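PDB 3WV4: Non-ribosomal peptide synthetase from Streptomyces halstedii, which belongs to the AMP-binding (ANL) family of enzymes, here represented by the N-terminal part of a non-ribosomal peptide synthetase. Local coordinates for residues I218-A221 with A222-N226; L249-V252 with L253-T256; Q107-A110 with V111-A115; C239-S242 with V243-F247. All blocks are in the same frame, centred on the assembly; numbering follows the deposited sequence.

Contact 1 (I218-A221 with A222-N226); sequences IVFA and ASSIN
Helix 215-229 is buried here over two full turns, and F220 meets S223 and S224 one turn further on. The carbonyl oxygen of F220 is gripped twice. S224 N donates to F220 O at 2.8 Å, the usual alpha-helical bond. The hydroxyl S223 OG donates to the same F220 O at 2.7 Å, reaching it from the flank with a C=O...O angle of 121°. That reach depends on the first torsion of S223: at 71° it sets OG between the backbone N and the carbonyl carbon, folded back over the preceding turn. S223 OG also meets R42 N in a second hydrogen bond, so the hydroxyl links the helix to the segment near the start of the model.

S224 uses its two side-chain atoms differently. Its CB lies over one face of the F220 ring, 4.0 Å from F220 CZ. Its OG, anti to the backbone N, bonds to P368 O. The F220 ring also meets that of Y43.

Further round the helix, I225 CG1 lies 3.3 Å from A221 O, alongside the bond from I225 N to A221 O, which is nearly straight at 175°. A222 N and S223 N bond to I218 O and V219 O in the same i to i+4 pattern. I218 and A222 rest on helix 246-258, and I218 also touches strand 195-200. The arrangement is that of a buried alpha-helix in which a serine hydroxyl adds a bond to a carbonyl of the previous turn.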
loop_
_atom_site.group_PDB
_atom_site.type_symbol
_atom_site.label_atom_id
_atom_site.label_comp_id
_atom_site.label_asym_id
_atom_site.label_seq_id
_atom_site.Cartn_x
_atom_site.Cartn_y
_atom_site.Cartn_z
ATOM N N ILE A 218 -8.454 5.576 -2.038
ATOM C CA ILE A 218 -7.665 4.363 -1.893
ATOM C C ILE A 218 -8.175 3.342 -2.876
ATOM O O ILE A 218 -7.424 2.802 -3.652
ATOM C CB ILE A 218 -7.698 3.793 -0.441
ATOM C CG1 ILE A 218 -6.897 4.696 0.540
ATOM C CG2 ILE A 218 -7.038 2.419 -0.370
ATOM C CD1 ILE A 218 -7.088 4.285 2.009
ATOM N N VAL A 219 -9.485 3.129 -2.891
ATOM C CA VAL A 219 -10.077 2.163 -3.768
ATOM C C VAL A 219 -9.848 2.599 -5.173
ATOM O O VAL A 219 -9.486 1.780 -6.037
ATOM C CB VAL A 219 -11.570 2.019 -3.471
ATOM C CG1 VAL A 219 -12.283 1.132 -4.480
ATOM C CG2 VAL A 219 -11.754 1.408 -2.077
ATOM N N PHE A 220 -10.024 3.894 -5.447
ATOM C CA PHE A 220 -9.809 4.376 -6.807
ATOM C C PHE A 220 -8.390 4.120 -7.255
ATOM O O PHE A 220 -8.142 3.538 -8.304
ATOM C CB PHE A 220 -10.093 5.886 -6.945
ATOM C CG PHE A 220 -9.650 6.401 -8.240
ATOM C CD1 PHE A 220 -10.427 6.187 -9.340
ATOM C CD2 PHE A 220 -8.381 6.924 -8.404
ATOM C CE1 PHE A 220 -10.017 6.558 -10.589
ATOM C CE2 PHE A 220 -7.952 7.323 -9.675
ATOM C CZ PHE A 220 -8.774 7.115 -10.760
ATOM N N ALA A 221 -7.423 4.535 -6.443
ATOM C CA ALA A 221 -6.046 4.311 -6.835
ATOM C C ALA A 221 -5.753 2.844 -7.032
ATOM O O ALA A 221 -5.043 2.489 -7.951
ATOM C CB ALA A 221 -5.053 4.950 -5.826
ATOM N N ALA A 222 -6.276 1.953 -6.189
ATOM C CA ALA A 222 -6.011 0.516 -6.416
ATOM C C ALA A 222 -6.589 0.052 -7.761
ATOM O O ALA A 222 -5.898 -0.626 -8.505
ATOM C CB ALA A 222 -6.544 -0.335 -5.289
ATOM N N SER A 223 -7.821 0.450 -8.074
ATOM C CA SER A 223 -8.474 0.074 -9.370
ATOM C C SER A 223 -7.708 0.665 -10.535
ATOM O O SER A 223 -7.566 0.056 -11.582
ATOM C CB SER A 223 -9.944 0.549 -9.397
ATOM O OG SER A 223 -10.011 1.990 -9.502
ATOM N N SER A 224 -7.154 1.840 -10.352
ATOM C CA SER A 224 -6.434 2.478 -11.486
ATOM C C SER A 224 -5.076 1.859 -11.765
ATOM O O SER A 224 -4.667 1.631 -12.918
ATOM C CB SER A 224 -6.293 3.983 -11.221
ATOM O OG SER A 224 -5.593 4.622 -12.249
ATOM N N ILE A 225 -4.323 1.620 -10.713
ATOM C CA ILE A 225 -3.054 0.911 -10.857
ATOM C C ILE A 225 -3.293 -0.452 -11.541
ATOM O O ILE A 225 -2.578 -0.900 -12.467
ATOM C CB ILE A 225 -2.415 0.705 -9.442
ATOM C CG1 ILE A 225 -1.867 2.010 -8.889
ATOM C CG2 ILE A 225 -1.319 -0.302 -9.551
ATOM C CD1 ILE A 225 -1.671 2.025 -7.379
ATOM N N ASN A 226 -4.320 -1.129 -11.072
ATOM C CA ASN A 226 -4.600 -2.468 -11.562
ATOM C C ASN A 226 -5.104 -2.471 -12.988
ATOM O O ASN A 226 -4.776 -3.393 -13.735
ATOM C CB ASN A 226 -5.585 -3.262 -10.733
ATOM C CG ASN A 226 -5.462 -4.734 -11.059
ATOM O OD1 ASN A 226 -4.371 -5.240 -11.304
ATOM N ND2 ASN A 226 -6.547 -5.367 -11.227
#

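Contact 2 (L249-V252 with L253-T256); sequences LYKV and LIST
Y250 and L253 make the closely fitted part of this contact, three residues apart on helix 246-258. L253 CD1 sits over the centre of the Y250 ring in a CH-pi contact. It lies 3.9 Å from the ring centroid and only 9° off the ring normal. Next to it, I254 CG1 comes to 3.1 Å from Y250 O. I254 N bonds to that oxygen from above the carbonyl plane.

Two hydroxyls add to the helix bonds. S255 OG donates to K251 O at 2.6 Å, and T256 OG1 donates to V252 O at 2.6 Å. In both residues the oxygen is anti to the carbonyl carbon, which swings it back toward the previous turn (chi1 -47° in S255). K251 O also takes S255 N, and V252 O takes T256 N; in each pair the two donors come from opposite faces of the carbonyl plane.

The K251 side is looser. K251 CD comes no nearer to I254 CD1 than 4.3 Å. This flank is still buried, with Y231 beside K251 and I254.

Helix 246-258 connects strands 236-239 and 261-264. Y250, L253 and I254 face helix 215-229, L249, V252 and L253 meet helix 106-116, and V252 and S255 lie on strand 261-264.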
loop_
_atom_site.group_PDB
_atom_site.type_symbol
_atom_site.label_atom_id
_atom_site.label_comp_id
_atom_site.label_asym_id
_atom_site.label_seq_id
_atom_site.Cartn_x
_atom_site.Cartn_y
_atom_site.Cartn_z
ATOM N N LEU A 249 0.836 -2.216 1.363
ATOM C CA LEU A 249 -0.583 -2.071 1.640
ATOM C C LEU A 249 -1.460 -2.259 0.391
ATOM O O LEU A 249 -2.516 -2.877 0.447
ATOM C CB LEU A 249 -0.851 -0.683 2.250
ATOM C CG LEU A 249 -1.864 -0.414 3.388
ATOM C CD1 LEU A 249 -2.797 0.760 3.119
ATOM C CD2 LEU A 249 -2.633 -1.635 3.857
ATOM N N TYR A 250 -1.011 -1.690 -0.719
ATOM C CA TYR A 250 -1.769 -1.727 -1.953
ATOM C C TYR A 250 -1.633 -3.041 -2.642
ATOM O O TYR A 250 -2.421 -3.378 -3.540
ATOM C CB TYR A 250 -1.383 -0.601 -2.903
ATOM C CG TYR A 250 -2.110 0.677 -2.601
ATOM C CD1 TYR A 250 -3.149 1.100 -3.371
ATOM C CD2 TYR A 250 -1.745 1.432 -1.507
ATOM C CE1 TYR A 250 -3.784 2.296 -3.097
ATOM C CE2 TYR A 250 -2.366 2.616 -1.196
ATOM C CZ TYR A 250 -3.398 3.055 -1.985
ATOM O OH TYR A 250 -4.033 4.228 -1.685
ATOM N N LYS A 251 -0.635 -3.800 -2.238
ATOM C CA LYS A 251 -0.576 -5.159 -2.717
ATOM C C LYS A 251 -1.616 -5.978 -1.969
ATOM O O LYS A 251 -2.236 -6.841 -2.566
ATOM C CB LYS A 251 0.891 -5.676 -2.768
ATOM C CG LYS A 251 1.765 -4.988 -3.924
ATOM C CD LYS A 251 1.074 -4.022 -5.060
ATOM C CE LYS A 251 1.413 -2.499 -4.983
ATOM N NZ LYS A 251 1.675 -1.609 -6.247
ATOM N N VAL A 252 -1.903 -5.635 -0.710
ATOM C CA VAL A 252 -3.063 -6.245 0.017
ATOM C C VAL A 252 -4.376 -5.854 -0.687
ATOM O O VAL A 252 -5.229 -6.692 -0.943
ATOM C CB VAL A 252 -3.170 -5.731 1.458
ATOM C CG1 VAL A 252 -4.424 -6.271 2.139
ATOM C CG2 VAL A 252 -1.941 -6.074 2.260
ATOM N N LEU A 253 -4.506 -4.566 -1.043
ATOM C CA LEU A 253 -5.747 -4.106 -1.689
ATOM C C LEU A 253 -5.960 -4.664 -3.055
ATOM O O LEU A 253 -7.079 -5.127 -3.405
ATOM C CB LEU A 253 -5.783 -2.598 -1.763
ATOM C CG LEU A 253 -5.724 -1.930 -0.385
ATOM C CD1 LEU A 253 -5.274 -0.458 -0.496
ATOM C CD2 LEU A 253 -7.069 -2.029 0.237
ATOM N N ILE A 254 -4.910 -4.640 -3.864
ATOM C CA ILE A 254 -5.051 -5.096 -5.224
ATOM C C ILE A 254 -5.256 -6.630 -5.274
ATOM O O ILE A 254 -6.055 -7.121 -6.112
ATOM C CB ILE A 254 -3.877 -4.654 -6.080
ATOM C CG1 ILE A 254 -3.957 -3.132 -6.254
ATOM C CG2 ILE A 254 -3.904 -5.384 -7.413
ATOM C CD1 ILE A 254 -2.676 -2.486 -6.626
ATOM N N SER A 255 -4.555 -7.381 -4.436
ATOM C CA SER A 255 -4.835 -8.816 -4.372
ATOM C C SER A 255 -6.256 -9.002 -4.020
ATOM O O SER A 255 -6.929 -9.794 -4.611
ATOM C CB SER A 255 -3.970 -9.587 -3.376
ATOM O OG SER A 255 -2.623 -9.228 -3.538
ATOM N N THR A 256 -6.730 -8.248 -3.054
ATOM C CA THR A 256 -8.105 -8.414 -2.584
ATOM C C THR A 256 -9.108 -7.991 -3.676
ATOM O O THR A 256 -10.081 -8.687 -3.939
ATOM C CB THR A 256 -8.303 -7.673 -1.270
ATOM O OG1 THR A 256 -7.299 -8.101 -0.327
ATOM C CG2 THR A 256 -9.641 -7.958 -0.708
#

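Contact 3 (Q107-A110 with V111-A115); sequences QTVA and VFYGA
V109 and Y113 pack one turn apart on helix 106-116, the helix of the beta-alpha-beta unit between strands 97-101 and 121-124. The apolar contact is between their side chains, which lie side by side and point the same way. V109 CG1 is 3.7 Å from Y113 CE2. This methyl stands anti to the backbone N of V109 (chi1 -179°), on the side of the carbonyl carbon, and there it meets the tyrosine ring. The F112 ring lies against the other aromatic, with F112 CD2 above the centre of the Y113 ring.

The hydrogen bonds are those of the alpha-helix. V111 N bonds to Q107 O in the carbonyl plane, while F112 N bonds to T108 O from a tilted position. Y113 N reaches V109 O at 2.9 Å, and G114 N reaches A110 O.

The polar ends find partners in other parts of the chain. T108 OG1 bonds to P103 O just before the helix, and Y113 OH bonds to T256 OG1 on helix 246-258. V109 and F112 also pack on that helix, whereas V111 touches F83 of helix 73-89.

Side chains also border backbone carbonyls closely. V111 CG2 lies 3.3 Å from Q107 O, and Y113 CD2 lies 3.4 Å from V109 O.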
loop_
_atom_site.group_PDB
_atom_site.type_symbol
_atom_site.label_atom_id
_atom_site.label_comp_id
_atom_site.label_asym_id
_atom_site.label_seq_id
_atom_site.Cartn_x
_atom_site.Cartn_y
_atom_site.Cartn_z
ATOM N N GLN A 107 -2.684 -11.463 10.534
ATOM C CA GLN A 107 -3.410 -10.704 11.533
ATOM C C GLN A 107 -3.444 -9.245 11.218
ATOM O O GLN A 107 -4.446 -8.608 11.409
ATOM C CB GLN A 107 -2.795 -10.897 12.940
ATOM C CG GLN A 107 -2.974 -12.294 13.522
ATOM C CD GLN A 107 -1.795 -13.209 13.225
ATOM O OE1 GLN A 107 -1.378 -13.385 12.084
ATOM N NE2 GLN A 107 -1.258 -13.805 14.257
ATOM N N THR A 108 -2.345 -8.696 10.729
ATOM C CA THR A 108 -2.299 -7.270 10.396
ATOM C C THR A 108 -3.311 -6.878 9.292
ATOM O O THR A 108 -3.831 -5.776 9.278
ATOM C CB THR A 108 -0.889 -6.901 9.886
ATOM O OG1 THR A 108 0.100 -7.499 10.727
ATOM C CG2 THR A 108 -0.684 -5.414 9.898
ATOM N N VAL A 109 -3.565 -7.786 8.362
ATOM C CA VAL A 109 -4.491 -7.515 7.259
ATOM C C VAL A 109 -5.942 -7.536 7.791
ATOM O O VAL A 109 -6.816 -6.762 7.332
ATOM C CB VAL A 109 -4.299 -8.554 6.149
ATOM C CG1 VAL A 109 -5.229 -8.285 4.966
ATOM C CG2 VAL A 109 -2.859 -8.528 5.654
ATOM N N ALA A 110 -6.163 -8.406 8.782
ATOM C CA ALA A 110 -7.427 -8.480 9.495
ATOM C C ALA A 110 -7.664 -7.248 10.346
ATOM O O ALA A 110 -8.809 -6.744 10.402
ATOM C CB ALA A 110 -7.490 -9.753 10.352
ATOM N N VAL A 111 -6.595 -6.723 10.962
ATOM C CA VAL A 111 -6.683 -5.471 11.709
ATOM C C VAL A 111 -7.062 -4.331 10.758
ATOM O O VAL A 111 -7.982 -3.560 11.002
ATOM C CB VAL A 111 -5.388 -5.160 12.448
ATOM C CG1 VAL A 111 -5.453 -3.787 13.066
ATOM C CG2 VAL A 111 -5.144 -6.193 13.535
ATOM N N PHE A 112 -6.391 -4.274 9.635
ATOM C CA PHE A 112 -6.669 -3.271 8.623
ATOM C C PHE A 112 -8.134 -3.323 8.175
ATOM O O PHE A 112 -8.888 -2.353 8.267
ATOM C CB PHE A 112 -5.697 -3.490 7.462
ATOM C CG PHE A 112 -5.972 -2.642 6.294
ATOM C CD1 PHE A 112 -6.144 -1.304 6.444
ATOM C CD2 PHE A 112 -6.147 -3.196 5.040
ATOM C CE1 PHE A 112 -6.412 -0.494 5.345
ATOM C CE2 PHE A 112 -6.464 -2.411 3.948
ATOM C CZ PHE A 112 -6.576 -1.062 4.096
ATOM N N TYR A 113 -8.565 -4.470 7.712
ATOM C CA TYR A 113 -9.930 -4.556 7.184
ATOM C C TYR A 113 -11.000 -4.397 8.247
ATOM O O TYR A 113 -12.041 -3.729 7.998
ATOM C CB TYR A 113 -10.126 -5.845 6.421
ATOM C CG TYR A 113 -9.576 -5.813 4.987
ATOM C CD1 TYR A 113 -9.954 -4.805 4.081
ATOM C CD2 TYR A 113 -8.689 -6.772 4.551
ATOM C CE1 TYR A 113 -9.432 -4.752 2.792
ATOM C CE2 TYR A 113 -8.162 -6.712 3.270
ATOM C CZ TYR A 113 -8.557 -5.697 2.401
ATOM O OH TYR A 113 -8.094 -5.681 1.126
ATOM N N GLY A 114 -10.760 -4.972 9.439
ATOM C CA GLY A 114 -11.771 -4.906 10.498
ATOM C C GLY A 114 -11.946 -3.459 10.914
ATOM O O GLY A 114 -13.065 -3.011 11.228
ATOM N N ALA A 115 -10.837 -2.707 10.911
ATOM C CA ALA A 115 -10.919 -1.279 11.218
ATOM C C ALA A 115 -11.636 -0.483 10.158
ATOM O O ALA A 115 -12.445 0.414 10.464
ATOM C CB ALA A 115 -9.563 -0.721 11.420
#

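Contact 4 (C239-S242 with V243-F247); sequences CRMS and VSWDF
M241 meets W245 and F247 where a type I beta turn, S242 to W245, leads from strand 236-239 into helix 246-258. The methionine crosses both aromatic side chains at a slant. M241 CG comes to 3.3 Å from W245 CZ3 and to 3.6 Å from F247 CD2. The bend at chi2 (76°) brings SD to the F247 ring, and a further bend at chi3 turns CE toward F247 CE2. Both rings make Met-aromatic contacts with the sulfur, obliquely in each case. M241 SD is 4.8 Å from the F247 ring centroid and 5.3 Å from the centroid of the six-membered ring of W245. The two aromatic residues also touch: F247 CB lies over the five-membered ring of the indole. P286 of strand 284-287 packs on M241 and F247.

The turn itself is closed by backbone and side chain together. W245 N bonds to S242 O from well above the carbonyl plane. W245 is also the N-cap residue of the helix that follows. N104 holds the turn from outside through M241 O and V243 N.

S242 also forms an ST turn that overlaps the beta turn. Its OG lies anti to its own N (chi1 173°) and accepts a hydrogen bond from S244 N at 3.1 Å, with an N-H...O angle of 158°.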
loop_
_atom_site.group_PDB
_atom_site.type_symbol
_atom_site.label_atom_id
_atom_site.label_comp_id
_atom_site.label_asym_id
_atom_site.label_seq_id
_atom_site.Cartn_x
_atom_site.Cartn_y
_atom_site.Cartn_z
ATOM N N CYS A 239 5.262 -10.670 -1.718
ATOM C CA CYS A 239 5.448 -9.375 -1.161
ATOM C C CYS A 239 6.370 -9.433 0.037
ATOM O O CYS A 239 6.018 -9.925 1.135
ATOM C CB CYS A 239 4.110 -8.771 -0.759
ATOM S SG CYS A 239 4.282 -7.059 -0.296
ATOM N N ARG A 240 7.550 -8.887 -0.197
ATOM C CA ARG A 240 8.611 -8.815 0.776
ATOM C C ARG A 240 8.557 -7.427 1.438
ATOM O O ARG A 240 9.150 -7.175 2.497
ATOM C CB ARG A 240 9.898 -9.104 0.011
ATOM C CG ARG A 240 11.167 -9.230 0.809
ATOM C CD ARG A 240 11.531 -10.655 1.268
ATOM N NE ARG A 240 12.981 -10.787 1.079
ATOM C CZ ARG A 240 13.884 -10.086 1.768
ATOM N NH1 ARG A 240 13.509 -9.262 2.757
ATOM N NH2 ARG A 240 15.175 -10.217 1.494
ATOM N N MET A 241 7.769 -6.549 0.851
ATOM C CA MET A 241 7.574 -5.209 1.376
ATOM C C MET A 241 6.610 -5.224 2.514
ATOM O O MET A 241 5.660 -6.011 2.521
ATOM C CB MET A 241 6.980 -4.260 0.327
ATOM C CG MET A 241 8.015 -3.448 -0.444
ATOM S SD MET A 241 8.897 -4.378 -1.687
ATOM C CE MET A 241 7.511 -5.350 -2.264
ATOM N N SER A 242 6.831 -4.292 3.433
ATOM C CA SER A 242 5.996 -4.147 4.588
ATOM C C SER A 242 4.624 -3.630 4.228
ATOM O O SER A 242 4.469 -2.634 3.496
ATOM C CB SER A 242 6.638 -3.204 5.596
ATOM O OG SER A 242 5.709 -2.970 6.645
ATOM N N VAL A 243 3.611 -4.290 4.778
ATOM C CA VAL A 243 2.230 -3.835 4.553
ATOM C C VAL A 243 1.867 -2.592 5.374
ATOM O O VAL A 243 0.724 -2.123 5.312
ATOM C CB VAL A 243 1.218 -4.971 4.759
ATOM C CG1 VAL A 243 1.522 -6.095 3.778
ATOM C CG2 VAL A 243 1.218 -5.488 6.185
ATOM N N SER A 244 2.851 -2.051 6.097
ATOM C CA SER A 244 2.800 -0.741 6.782
ATOM C C SER A 244 3.340 0.414 5.938
ATOM O O SER A 244 3.278 1.560 6.334
ATOM C CB SER A 244 3.710 -0.787 8.020
ATOM O OG SER A 244 3.392 -1.910 8.832
ATOM N N TRP A 245 3.946 0.081 4.815
ATOM C CA TRP A 245 4.367 1.022 3.812
ATOM C C TRP A 245 3.247 0.927 2.738
ATOM O O TRP A 245 2.662 -0.137 2.506
ATOM C CB TRP A 245 5.768 0.575 3.350
ATOM C CG TRP A 245 6.338 1.187 2.092
ATOM C CD1 TRP A 245 5.934 2.334 1.450
ATOM C CD2 TRP A 245 7.468 0.698 1.348
ATOM N NE1 TRP A 245 6.715 2.562 0.340
ATOM C CE2 TRP A 245 7.667 1.585 0.252
ATOM C CE3 TRP A 245 8.329 -0.398 1.501
ATOM C CZ2 TRP A 245 8.688 1.413 -0.690
ATOM C CZ3 TRP A 245 9.341 -0.577 0.567
ATOM C CH2 TRP A 245 9.513 0.335 -0.521
ATOM N N ASP A 246 2.852 2.047 2.177
ATOM C CA ASP A 246 1.769 2.031 1.223
ATOM C C ASP A 246 2.051 1.088 0.010
ATOM O O ASP A 246 1.128 0.611 -0.664
ATOM C CB ASP A 246 1.368 3.467 0.812
ATOM C CG ASP A 246 2.421 4.201 0.016
ATOM O OD1 ASP A 246 3.526 3.647 -0.202
ATOM O OD2 ASP A 246 2.125 5.363 -0.400
ATOM N N PHE A 247 3.316 0.766 -0.222
ATOM C CA PHE A 247 3.664 -0.127 -1.308
ATOM C C PHE A 247 3.060 -1.493 -1.024
ATOM O O PHE A 247 2.245 -1.971 -1.793
ATOM C CB PHE A 247 5.201 -0.177 -1.517
ATOM C CG PHE A 247 5.633 -0.803 -2.828
ATOM C CD1 PHE A 247 4.726 -1.004 -3.894
ATOM C CD2 PHE A 247 6.958 -1.173 -3.027
ATOM C CE1 PHE A 247 5.137 -1.567 -5.085
ATOM C CE2 PHE A 247 7.372 -1.715 -4.241
ATOM C CZ PHE A 247 6.470 -1.926 -5.251
#

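Helix 246-258 is the element that the other contacts meet. Contact 4 forms the turn that starts this helix, and contact 2 lies further along it, with centres about 10 Å apart. V243 CG1 of contact 4 packs on V252 CG2 at 3.8 Å. Contacts 1 and 3 flank contact 2. From contact 1, I218 CG2 comes to 3.4 Å from L253 CD1. From contact 3, F112 CE2 comes to 3.8 Å from L253 CD2. L253 therefore meets both neighbouring helices, one with each methyl. Contacts 1 and 3 do not touch: their centres are about 19 Å apart and their nearest atoms about 6 Å. All four belong to the AMP-binding part of the chain.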